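Thymidylate synthase ThyX (Streptomyces cacaoi subsp. asoensis, PDB 4P5A) methylates the uracil ring of UMP and dUMP at C5 as a flavin-dependent homotetrameric enzyme of the ThyX family. Local coordinates at the interface of chains A and B and the interface of chains A and C. Numbering follows the deposited sequence. Chains: chain A/B/C, Thymidylate synthase ThyX.

Contacts 1 and 3 belong to the interface of chains A and B; contact 2 joins chain A to chain C. The C-alpha centres of contacts 1 and 3 lie about 15 Å apart. Contact 2 is about 23 Å from contact 1 and about 28 Å from contact 3. On chain B, B:Glu163 and B:Ile164 of helix 162-165 serve contact 1, and B:Val168 of the following 3-10 helix 166-168 serves contact 3. Contact 1 is nearest to the predicted active-site residue A:Arg193, its centre about 11 Å away. Chain A thus meets two different partners through separate surfaces, which fits the homotetramer.

Contact 1: the interface of chains A and B. Residues chain A 109, 113, 126, 205-206, 208; chain B 98, 161, 163-164.
B:Glu163 pushes its carboxylate between A:Tyr126, A:Gln206 and A:Arg113. Its CG sits between the backbone N and the carbonyl carbon (chi1 71°), and the chain then runs out extended toward chain A. The carboxylate stacks on the A:Tyr126 ring, the planes 22° apart, with OE1 over the ring centre. The amide of A:Gln206 also stacks on the carboxylate, nearly parallel to it. A:Arg113 comes end-on, its guanidinium plane almost perpendicular to the carboxylate. A:Arg113 NH1 and NH2 both bond to B:Glu163 OE1, A:Arg113 NH2 at 2.7 Å. The other oxygen, OE2, takes NE and NH2 of B:Arg98 in its own chain. A:Tyr126 OH lies 3.0 Å from B:Glu163 OE2, but that oxygen stands over the phenol face, so a hydrogen bond is doubtful. The in-plane partner of this hydroxyl is a water, which also reaches B:Arg98 O and B:Glu163 N. A:Gln206 NE2 donates to the backbone B:Glu163 O at 3.2 Å, from above the carbonyl plane. A:Glu208 holds A:Arg113 side-on from behind, with NE to OE1 at 2.9 Å and NH2 to OE2 at 2.8 Å. B:Ile164 CD1 covers one face of the A:Arg113 guanidinium near its rim. An alanine in place of A:Arg113 would probably leave B:Glu163 OE1 and A:Glu208 without their shared cation and open a gap beside B:Ile164. The site ties chains A and B together and probably helps to steady B:Arg98, a predicted dUMP-binding residue.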
loop_
_atom_site.group_PDB
_atom_site.type_symbol
_atom_site.label_atom_id
_atom_site.label_comp_id
_atom_site.label_asym_id
_atom_site.label_seq_id
_atom_site.Cartn_x
_atom_site.Cartn_y
_atom_site.Cartn_z
ATOM N N PRO A 109 -6.551 21.632 25.855
ATOM C CA PRO A 109 -7.083 22.515 24.811
ATOM C C PRO A 109 -7.045 23.964 25.271
ATOM O O PRO A 109 -7.065 24.188 26.490
ATOM C CB PRO A 109 -8.496 22.015 24.652
ATOM C CG PRO A 109 -8.851 21.302 25.893
ATOM C CD PRO A 109 -7.543 20.720 26.429
ATOM N N ARG A 113 -10.978 26.425 22.052
ATOM C CA ARG A 113 -11.412 25.087 21.654
ATOM C C ARG A 113 -12.858 24.868 22.086
ATOM O O ARG A 113 -13.222 25.192 23.231
ATOM C CB ARG A 113 -10.517 24.080 22.381
ATOM C CG ARG A 113 -10.010 22.966 21.407
ATOM C CD ARG A 113 -11.078 21.963 21.468
ATOM N NE ARG A 113 -10.693 20.683 20.874
ATOM C CZ ARG A 113 -11.605 19.816 20.471
ATOM N NH1 ARG A 113 -12.908 20.125 20.581
ATOM N NH2 ARG A 113 -11.259 18.628 20.005
ATOM N N TYR A 126 -19.749 19.937 17.567
ATOM C CA TYR A 126 -19.296 20.560 18.830
ATOM C C TYR A 126 -19.729 22.010 18.960
ATOM O O TYR A 126 -19.980 22.661 17.930
ATOM C CB TYR A 126 -17.780 20.395 18.992
ATOM C CG TYR A 126 -17.474 18.920 18.947
ATOM C CD1 TYR A 126 -17.739 18.089 20.099
ATOM C CD2 TYR A 126 -17.009 18.321 17.761
ATOM C CE1 TYR A 126 -17.514 16.707 20.048
ATOM C CE2 TYR A 126 -16.781 16.980 17.695
ATOM C CZ TYR A 126 -17.018 16.165 18.840
ATOM O OH TYR A 126 -16.816 14.831 18.749
ATOM N N PRO A 205 -13.422 15.772 11.430
ATOM C CA PRO A 205 -12.235 15.328 12.211
ATOM C C PRO A 205 -12.158 16.092 13.542
ATOM O O PRO A 205 -12.693 17.260 13.700
ATOM C CB PRO A 205 -11.052 15.767 11.338
ATOM C CG PRO A 205 -11.589 16.965 10.623
ATOM C CD PRO A 205 -13.032 16.576 10.262
ATOM N N GLN A 206 -11.434 15.483 14.481
ATOM C CA GLN A 206 -11.178 16.154 15.735
ATOM C C GLN A 206 -10.394 17.425 15.496
ATOM O O GLN A 206 -9.522 17.492 14.618
ATOM C CB GLN A 206 -10.473 15.180 16.658
ATOM C CG GLN A 206 -10.308 15.854 18.060
ATOM C CD GLN A 206 -10.299 14.868 19.230
ATOM O OE1 GLN A 206 -10.590 13.662 19.092
ATOM N NE2 GLN A 206 -10.087 15.434 20.448
ATOM N N GLU A 208 -7.827 18.809 16.909
ATOM C CA GLU A 208 -6.367 18.660 17.022
ATOM C C GLU A 208 -5.677 18.122 15.760
ATOM O O GLU A 208 -4.688 18.691 15.288
ATOM C CB GLU A 208 -5.936 17.865 18.293
ATOM C CG GLU A 208 -6.244 18.811 19.553
ATOM C CD GLU A 208 -7.654 18.779 20.036
ATOM O OE1 GLU A 208 -7.972 19.617 20.915
ATOM O OE2 GLU A 208 -8.541 17.973 19.615
ATOM N N ARG B 98 -14.073 9.147 20.646
ATOM C CA ARG B 98 -14.860 10.339 20.284
ATOM C C ARG B 98 -16.325 9.979 20.259
ATOM O O ARG B 98 -17.161 10.828 20.594
ATOM C CB ARG B 98 -14.476 10.791 18.847
ATOM C CG ARG B 98 -12.975 11.217 18.753
ATOM C CD ARG B 98 -12.791 11.740 17.339
ATOM N NE ARG B 98 -13.479 13.065 17.171
ATOM C CZ ARG B 98 -13.931 13.552 16.010
ATOM N NH1 ARG B 98 -13.833 12.815 14.863
ATOM N NH2 ARG B 98 -14.500 14.783 15.987
ATOM N N ALA B 161 -17.341 17.299 26.200
ATOM C CA ALA B 161 -17.465 16.348 25.092
ATOM C C ALA B 161 -16.531 15.153 25.313
ATOM O O ALA B 161 -15.351 15.295 25.703
ATOM C CB ALA B 161 -17.109 17.035 23.793
ATOM N N GLU B 163 -14.695 13.454 23.305
ATOM C CA GLU B 163 -13.365 13.495 22.597
ATOM C C GLU B 163 -12.302 14.317 23.375
ATOM O O GLU B 163 -11.069 14.147 23.182
ATOM C CB GLU B 163 -13.554 14.015 21.145
ATOM C CG GLU B 163 -13.891 15.533 21.117
ATOM C CD GLU B 163 -13.776 16.141 19.714
ATOM O OE1 GLU B 163 -13.632 17.394 19.632
ATOM O OE2 GLU B 163 -13.850 15.373 18.679
ATOM N N ILE B 164 -12.746 15.196 24.302
ATOM C CA ILE B 164 -11.828 15.958 25.073
ATOM C C ILE B 164 -11.690 15.301 26.435
ATOM O O ILE B 164 -10.562 15.274 26.966
ATOM C CB ILE B 164 -12.327 17.431 25.237
ATOM C CG1 ILE B 164 -12.176 18.209 23.934
ATOM C CG2 ILE B 164 -11.707 18.124 26.474
ATOM C CD1 ILE B 164 -10.697 18.514 23.594
HETATM O O HOH W 1 -16.989 13.658 21.108
#

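Contact 2: the interface of chains A and C. Residues chain A 73, 75, 93-95, 176-178; chain C 32-34.
C:Val32 sets CG1 anti to its backbone N (chi1 -175°), which turns this methyl toward strand 174-181 of chain A. A:Tyr178 has CG anti to the carbonyl carbon (chi1 -87°), and its ring reaches along C:Val32 to the backbone of C:Ser33. C:Val32 buries the most surface of the residues here. Its CG1 packs 3.7 Å from A:Val176 CG2. The same methyl lies 3.8 Å from A:Leu177 CA and 3.9 Å from A:Leu73 CD1. It also meets the A:Tyr178 ring at CD2. The other methyl, CG2, rests against the backbone of A:Asn93 and A:Glu95, 3.8 Å from A:Asn93 O. The phenol hydroxyl A:Tyr178 OH donates to C:Ser33 O at 2.8 Å. The bond lies in the carbonyl plane on a lone pair, with an angle of 127° at the oxygen. The acceptor also lies in the plane of the ring, at its edge. C:Thr34 crosses A:Leu73 at about a right angle, CG2 to CD2 at 3.9 Å. C:Thr34 and the nearby A:Arg75 are poorly ordered. The contact seats the segment 32-34 of chain C on the strands of chain A. It helps join these subunits in the tetramer and probably helps place C:Ser33, a residue of the FAD site.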
loop_
_atom_site.group_PDB
_atom_site.type_symbol
_atom_site.label_atom_id
_atom_site.label_comp_id
_atom_site.label_asym_id
_atom_site.label_seq_id
_atom_site.Cartn_x
_atom_site.Cartn_y
_atom_site.Cartn_z
ATOM N N LEU A 73 7.980 17.501 10.391
ATOM C CA LEU A 73 8.210 17.128 11.786
ATOM C C LEU A 73 6.958 17.539 12.512
ATOM O O LEU A 73 6.579 18.698 12.459
ATOM C CB LEU A 73 9.403 17.915 12.315
ATOM C CG LEU A 73 9.748 17.730 13.874
ATOM C CD1 LEU A 73 10.132 16.405 14.307
ATOM C CD2 LEU A 73 10.966 18.653 14.082
ATOM N N ARG A 75 4.689 17.636 16.198
ATOM C CA ARG A 75 4.673 17.355 17.665
ATOM C C ARG A 75 3.249 17.484 18.120
ATOM O O ARG A 75 2.623 18.577 17.915
ATOM C CB ARG A 75 5.685 18.362 18.354
ATOM C CG ARG A 75 5.852 18.023 19.841
ATOM C CD ARG A 75 6.755 19.081 20.544
ATOM N NE ARG A 75 8.023 19.280 19.779
ATOM C CZ ARG A 75 9.161 18.585 19.984
ATOM N NH1 ARG A 75 9.220 17.626 20.927
ATOM N NH2 ARG A 75 10.251 18.849 19.247
ATOM N N ASN A 93 7.956 7.967 11.232
ATOM C CA ASN A 93 8.880 7.365 12.214
ATOM C C ASN A 93 8.772 8.233 13.453
ATOM O O ASN A 93 8.940 9.459 13.333
ATOM C CB ASN A 93 10.318 7.391 11.762
ATOM C CG ASN A 93 11.149 6.451 12.620
ATOM O OD1 ASN A 93 12.081 6.924 13.362
ATOM N ND2 ASN A 93 10.735 5.184 12.708
ATOM N N GLU A 94 8.401 7.629 14.570
ATOM C CA GLU A 94 8.010 8.354 15.771
ATOM C C GLU A 94 8.972 8.065 16.918
ATOM O O GLU A 94 9.544 6.963 17.029
ATOM C CB GLU A 94 6.603 7.909 16.180
ATOM C CG GLU A 94 6.056 8.595 17.440
ATOM C CD GLU A 94 4.662 8.114 17.818
ATOM O OE1 GLU A 94 4.036 7.282 17.093
ATOM O OE2 GLU A 94 4.118 8.602 18.851
ATOM N N GLU A 95 9.159 9.013 17.827
ATOM C CA GLU A 95 10.031 8.710 18.960
ATOM C C GLU A 95 9.345 7.618 19.880
ATOM O O GLU A 95 8.124 7.504 19.978
ATOM C CB GLU A 95 10.366 10.011 19.754
ATOM C CG GLU A 95 9.275 10.445 20.580
ATOM C CD GLU A 95 9.671 11.665 21.552
ATOM O OE1 GLU A 95 10.921 11.983 21.727
ATOM O OE2 GLU A 95 8.684 12.286 22.070
ATOM N N VAL A 176 6.557 13.065 19.175
ATOM C CA VAL A 176 7.102 13.747 17.982
ATOM C C VAL A 176 7.432 12.677 16.929
ATOM O O VAL A 176 7.812 11.588 17.277
ATOM C CB VAL A 176 8.409 14.515 18.354
ATOM C CG1 VAL A 176 9.524 13.566 18.833
ATOM C CG2 VAL A 176 8.901 15.281 17.172
ATOM N N LEU A 177 7.287 13.044 15.660
ATOM C CA LEU A 177 7.578 12.121 14.576
ATOM C C LEU A 177 7.871 12.877 13.336
ATOM O O LEU A 177 7.539 14.066 13.204
ATOM C CB LEU A 177 6.281 11.251 14.332
ATOM C CG LEU A 177 4.932 11.846 13.905
ATOM C CD1 LEU A 177 4.016 12.405 14.983
ATOM C CD2 LEU A 177 4.905 12.633 12.694
ATOM N N TYR A 178 8.440 12.140 12.402
ATOM C CA TYR A 178 8.553 12.525 11.017
ATOM C C TYR A 178 7.417 11.864 10.253
ATOM O O TYR A 178 7.102 10.699 10.445
ATOM C CB TYR A 178 9.827 12.007 10.348
ATOM C CG TYR A 178 11.057 12.937 10.516
ATOM C CD1 TYR A 178 12.049 13.020 9.537
ATOM C CD2 TYR A 178 11.166 13.692 11.644
ATOM C CE1 TYR A 178 13.188 13.916 9.716
ATOM C CE2 TYR A 178 12.266 14.586 11.821
ATOM C CZ TYR A 178 13.247 14.634 10.848
ATOM O OH TYR A 178 14.312 15.503 11.170
ATOM N N VAL C 32 14.458 11.089 14.782
ATOM C CA VAL C 32 13.450 12.148 14.693
ATOM C C VAL C 32 14.090 13.532 14.958
ATOM O O VAL C 32 13.728 14.195 15.948
ATOM C CB VAL C 32 12.303 11.813 15.632
ATOM C CG1 VAL C 32 11.158 12.852 15.460
ATOM C CG2 VAL C 32 11.902 10.293 15.488
ATOM N N SER C 33 15.096 13.921 14.163
ATOM C CA SER C 33 15.906 15.069 14.558
ATOM C C SER C 33 15.137 16.410 14.597
ATOM O O SER C 33 14.495 16.780 13.610
ATOM C CB SER C 33 17.128 15.162 13.638
ATOM O OG SER C 33 18.004 14.107 14.061
ATOM N N THR C 34 15.238 17.117 15.737
ATOM C CA THR C 34 14.554 18.399 15.965
ATOM C C THR C 34 15.582 19.528 16.138
ATOM O O THR C 34 15.721 20.354 15.230
ATOM C CB THR C 34 13.654 18.381 17.243
ATOM O OG1 THR C 34 12.815 17.200 17.264
ATOM C CG2 THR C 34 12.764 19.690 17.327
#

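Contact 3: the interface of chains A and B. Residues chain A 136-137, 140-141, 143-144; chain B 151, 154-155, 168.
A:Ser140 and B:Glu151 make a polar contact between two long helices. The hydroxyl A:Ser140 OG lies 2.8 Å from B:Glu151 OE1, on the anti side of the carboxylate. A:Ser140 OG is also 2.8 Å from A:Gln136 OE1, in the plane of that amide carbonyl. Its one proton can serve either acceptor, not both at once.

The charged pair is within chain B. B:Arg154 grips B:Glu151 side-on, with NE to OE1 at 3.1 Å and NH2 to OE2 at 3.1 Å. The second bond is nearly straight, 175° at the hydrogen. B:Glu151 OE1 is thus met by A:Ser140 OG and B:Arg154 NE from opposite faces of the carboxylate plane. B:Glu151 bends at chi2 (-57°), which folds the carboxylate back toward B:Arg154 while keeping OE1 beside the serine. This pairing probably holds the carboxylate in place for A:Ser140. The aliphatic part of B:Arg154 crosses A:Gln136 at about a right angle, with CD facing OE1.

The apolar contacts flank the polar ones. B:Leu155 directs CD2 at the backbone of helix 131-157 of chain A, 3.7 Å from A:Val137 CA. Its branched end also packs against A:Ser140 CB. Farther along, B:Val168 CB meets the methyl A:Ala144 CB at 3.9 Å, and its CG1 lies over A:Ala141 CA. The small alanines probably let the valine come close to the helix.

The two copies of helix 131-157 pack roughly antiparallel across the two-fold interface, with 3-10 helix 166-168 of chain B alongside.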
loop_
_atom_site.group_PDB
_atom_site.type_symbol
_atom_site.label_atom_id
_atom_site.label_comp_id
_atom_site.label_asym_id
_atom_site.label_seq_id
_atom_site.Cartn_x
_atom_site.Cartn_y
_atom_site.Cartn_z
ATOM N N GLN A 136 -12.572 23.747 34.374
ATOM C CA GLN A 136 -12.751 22.400 34.877
ATOM C C GLN A 136 -11.816 21.434 34.106
ATOM O O GLN A 136 -11.213 20.543 34.699
ATOM C CB GLN A 136 -14.209 21.973 34.679
ATOM C CG GLN A 136 -14.663 20.621 35.387
ATOM C CD GLN A 136 -14.014 20.392 36.763
ATOM O OE1 GLN A 136 -13.020 19.655 36.878
ATOM N NE2 GLN A 136 -14.539 21.053 37.804
ATOM N N VAL A 137 -11.773 21.616 32.789
ATOM C CA VAL A 137 -10.862 20.797 31.952
ATOM C C VAL A 137 -9.458 20.975 32.425
ATOM O O VAL A 137 -8.775 19.965 32.690
ATOM C CB VAL A 137 -11.013 21.144 30.474
ATOM C CG1 VAL A 137 -9.744 20.709 29.647
ATOM C CG2 VAL A 137 -12.276 20.551 29.961
ATOM N N SER A 140 -9.033 19.291 36.041
ATOM C CA SER A 140 -9.071 17.818 35.924
ATOM C C SER A 140 -7.846 17.241 35.209
ATOM O O SER A 140 -7.241 16.234 35.648
ATOM C CB SER A 140 -10.328 17.415 35.160
ATOM O OG SER A 140 -11.456 17.496 36.004
ATOM N N ALA A 141 -7.450 17.894 34.112
ATOM C CA ALA A 141 -6.231 17.420 33.386
ATOM C C ALA A 141 -5.032 17.571 34.261
ATOM O O ALA A 141 -4.196 16.682 34.359
ATOM C CB ALA A 141 -6.042 18.196 32.099
ATOM N N ARG A 143 -4.666 17.488 37.480
ATOM C CA ARG A 143 -4.599 16.517 38.589
ATOM C C ARG A 143 -4.194 15.123 37.999
ATOM O O ARG A 143 -3.361 14.382 38.537
ATOM C CB ARG A 143 -6.006 16.392 39.175
ATOM C CG ARG A 143 -6.108 15.388 40.323
ATOM C CD ARG A 143 -5.665 16.150 41.540
ATOM N NE ARG A 143 -5.000 15.242 42.483
ATOM C CZ ARG A 143 -3.672 15.084 42.578
ATOM N NH1 ARG A 143 -2.819 15.760 41.789
ATOM N NH2 ARG A 143 -3.203 14.251 43.485
ATOM N N ALA A 144 -4.908 14.760 36.952
ATOM C CA ALA A 144 -4.713 13.425 36.362
ATOM C C ALA A 144 -3.316 13.337 35.800
ATOM O O ALA A 144 -2.660 12.331 35.996
ATOM C CB ALA A 144 -5.737 13.206 35.262
ATOM N N GLU B 151 -11.380 11.504 37.029
ATOM C CA GLU B 151 -11.395 12.771 36.321
ATOM C C GLU B 151 -12.123 12.679 34.975
ATOM O O GLU B 151 -12.789 13.635 34.587
ATOM C CB GLU B 151 -9.984 13.378 36.115
ATOM C CG GLU B 151 -9.196 13.723 37.418
ATOM C CD GLU B 151 -9.980 14.714 38.337
ATOM O OE1 GLU B 151 -10.815 15.522 37.856
ATOM O OE2 GLU B 151 -9.797 14.551 39.574
ATOM N N ARG B 154 -15.704 12.799 35.909
ATOM C CA ARG B 154 -16.063 14.170 36.353
ATOM C C ARG B 154 -16.254 15.105 35.177
ATOM O O ARG B 154 -17.224 15.918 35.127
ATOM C CB ARG B 154 -14.952 14.791 37.215
ATOM C CG ARG B 154 -15.481 15.980 38.077
ATOM C CD ARG B 154 -14.390 16.767 38.800
ATOM N NE ARG B 154 -13.390 15.952 39.484
ATOM C CZ ARG B 154 -13.549 15.225 40.603
ATOM N NH1 ARG B 154 -14.700 15.142 41.310
ATOM N NH2 ARG B 154 -12.509 14.554 41.033
ATOM N N LEU B 155 -15.347 15.017 34.199
ATOM C CA LEU B 155 -15.492 15.801 32.973
ATOM C C LEU B 155 -16.760 15.453 32.233
ATOM O O LEU B 155 -17.488 16.387 31.847
ATOM C CB LEU B 155 -14.282 15.678 32.044
ATOM C CG LEU B 155 -13.041 16.345 32.656
ATOM C CD1 LEU B 155 -11.755 15.790 31.872
ATOM C CD2 LEU B 155 -13.140 17.940 32.724
ATOM N N VAL B 168 -7.544 12.463 29.528
ATOM C CA VAL B 168 -6.916 12.063 30.786
ATOM C C VAL B 168 -6.675 10.553 30.911
ATOM O O VAL B 168 -6.015 10.108 31.885
ATOM C CB VAL B 168 -7.788 12.558 31.991
ATOM C CG1 VAL B 168 -7.796 14.127 31.939
ATOM C CG2 VAL B 168 -9.143 11.887 31.973
#